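Local coordinates for Poly(A) ribonuclease pop2 (Schizosaccharomyces pombe, PDB 2P51), which removes poly(A) tails from mRNA as the 3'-exoribonuclease subunit of the CCR4-NOT complex, releasing 5'-AMP in a metal-dependent reaction, at residues A[206-209]-A[210-214]. Numbering follows the deposited sequence.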
loop_
_atom_site.group_PDB
_atom_site.type_symbol
_atom_site.label_atom_id
_atom_site.label_comp_id
_atom_site.label_asym_id
_atom_site.label_seq_id
_atom_site.Cartn_x
_atom_site.Cartn_y
_atom_site.Cartn_z
ATOM N N ILE A 206 4.056 -6.750 -7.446
ATOM C CA ILE A 206 4.317 -8.204 -7.415
ATOM C C ILE A 206 3.215 -8.970 -8.153
ATOM O O ILE A 206 3.509 -10.044 -8.675
ATOM C CB ILE A 206 4.430 -8.688 -5.956
ATOM C CG1 ILE A 206 5.663 -8.108 -5.260
ATOM C CG2 ILE A 206 4.402 -10.214 -5.823
ATOM C CD1 ILE A 206 5.657 -8.392 -3.752
ATOM N N LYS A 207 1.977 -8.452 -8.161
ATOM C CA LYS A 207 0.925 -9.146 -8.910
ATOM C C LYS A 207 1.185 -9.095 -10.410
ATOM O O LYS A 207 0.956 -10.069 -11.156
ATOM C CB LYS A 207 -0.455 -8.518 -8.663
ATOM C CG LYS A 207 -1.601 -9.251 -9.391
ATOM C CD LYS A 207 -2.055 -10.516 -8.718
ATOM C CE LYS A 207 -3.155 -11.185 -9.573
ATOM N NZ LYS A 207 -3.363 -12.573 -9.059
ATOM N N TYR A 208 1.647 -7.931 -10.871
ATOM C CA TYR A 208 2.026 -7.854 -12.267
ATOM C C TYR A 208 3.151 -8.856 -12.556
ATOM O O TYR A 208 3.154 -9.587 -13.538
ATOM C CB TYR A 208 2.494 -6.423 -12.622
ATOM C CG TYR A 208 3.075 -6.345 -14.027
ATOM C CD1 TYR A 208 2.202 -6.230 -15.119
ATOM C CD2 TYR A 208 4.460 -6.382 -14.289
ATOM C CE1 TYR A 208 2.724 -6.160 -16.398
ATOM C CE2 TYR A 208 4.967 -6.318 -15.576
ATOM C CZ TYR A 208 4.079 -6.205 -16.629
ATOM O OH TYR A 208 4.535 -6.134 -17.918
ATOM N N ILE A 209 4.177 -8.873 -11.696
ATOM C CA ILE A 209 5.309 -9.775 -11.917
ATOM C C ILE A 209 4.845 -11.233 -11.888
ATOM O O ILE A 209 5.164 -11.999 -12.827
ATOM C CB ILE A 209 6.416 -9.524 -10.873
ATOM C CG1 ILE A 209 6.967 -8.111 -10.913
ATOM C CG2 ILE A 209 7.516 -10.580 -11.082
ATOM C CD1 ILE A 209 7.957 -7.758 -9.809
ATOM N N MET A 210 4.084 -11.618 -10.850
ATOM C CA MET A 210 3.744 -13.031 -10.700
ATOM C C MET A 210 2.717 -13.436 -11.744
ATOM O O MET A 210 2.935 -14.481 -12.385
ATOM C CB MET A 210 3.237 -13.384 -9.293
ATOM C CG MET A 210 4.355 -13.215 -8.257
ATOM S SD MET A 210 5.577 -14.537 -8.485
ATOM C CE MET A 210 4.726 -15.870 -7.616
ATOM N N LYS A 211 1.633 -12.713 -11.916
ATOM C CA LYS A 211 0.604 -13.190 -12.854
ATOM C C LYS A 211 0.930 -12.788 -14.279
ATOM O O LYS A 211 0.964 -13.667 -15.140
ATOM C CB LYS A 211 -0.778 -12.654 -12.493
ATOM C CG LYS A 211 -1.825 -13.203 -13.503
ATOM C CD LYS A 211 -3.224 -12.885 -13.199
ATOM C CE LYS A 211 -4.198 -13.464 -14.231
ATOM N NZ LYS A 211 -3.940 -14.887 -14.542
ATOM N N SER A 212 1.145 -11.512 -14.562
ATOM C CA SER A 212 1.274 -11.089 -15.962
ATOM C C SER A 212 2.550 -11.593 -16.633
ATOM O O SER A 212 2.529 -11.909 -17.832
ATOM C CB SER A 212 1.190 -9.556 -16.068
ATOM O OG SER A 212 -0.080 -9.133 -15.565
ATOM N N VAL A 213 3.662 -11.675 -15.866
ATOM C CA VAL A 213 4.874 -12.164 -16.470
ATOM C C VAL A 213 5.106 -13.622 -16.173
ATOM O O VAL A 213 5.396 -14.425 -17.081
ATOM C CB VAL A 213 6.054 -11.326 -15.976
ATOM C CG1 VAL A 213 7.334 -11.876 -16.649
ATOM C CG2 VAL A 213 5.819 -9.863 -16.278
ATOM N N LEU A 214 4.996 -14.035 -14.912
ATOM C CA LEU A 214 5.377 -15.414 -14.556
ATOM C C LEU A 214 4.203 -16.401 -14.605
ATOM O O LEU A 214 4.413 -17.592 -14.336
ATOM C CB LEU A 214 6.029 -15.421 -13.171
ATOM C CG LEU A 214 7.244 -14.476 -13.026
ATOM C CD1 LEU A 214 7.831 -14.562 -11.633
ATOM C CD2 LEU A 214 8.329 -14.806 -14.062
#
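Met210 N donates to Ile206 O at 2.7 Å and Lys211 N to Lys207 O at 2.8 Å, two regular alpha-helical bonds that satisfy the carbonyls of Ile206 and Lys207 and the N-H groups of Met210 and Lys211. One residue later the pattern changes. Tyr208 O receives a weak, bent bond from Ser212 N (N-H...O 121°) and a straighter one from Val213 N at 3.2 Å that arrives nearly along the C=O axis. Ile209 O likewise takes Leu214 N at 2.9 Å, with Val213 N as a weak second donor. The i+5 to i bonds from Val213 N and Leu214 N mark a wider, pi-type turn, and the last turn of helix 206-213 thus widens before the chain leaves it. The helix follows directly on strand 203-205, an outermost strand of the DEDD nuclease sheet, and Asp205 OD1 accepts from Lys207 N at its start. Ile206 and Met210 lie side by side against helix 238-257.

With its CG trans to the backbone N (chi1 172°), the Tyr208 ring extends along the helix: CD1 meets Ser212 CB at 3.6 Å, and CE2 meets Val213 CG2 at 3.7 Å. With an alanine here the ring is gone, which would probably leave Ser212 CB and the Val213 CG2 methyl without their aromatic neighbour. Lys207 NZ and Lys211 NZ stay 6.0 Å apart; Lys211 NZ is hydrogen-bonded to Ser217 OG, whereas Lys207 makes a cation-pi contact with Tyr270.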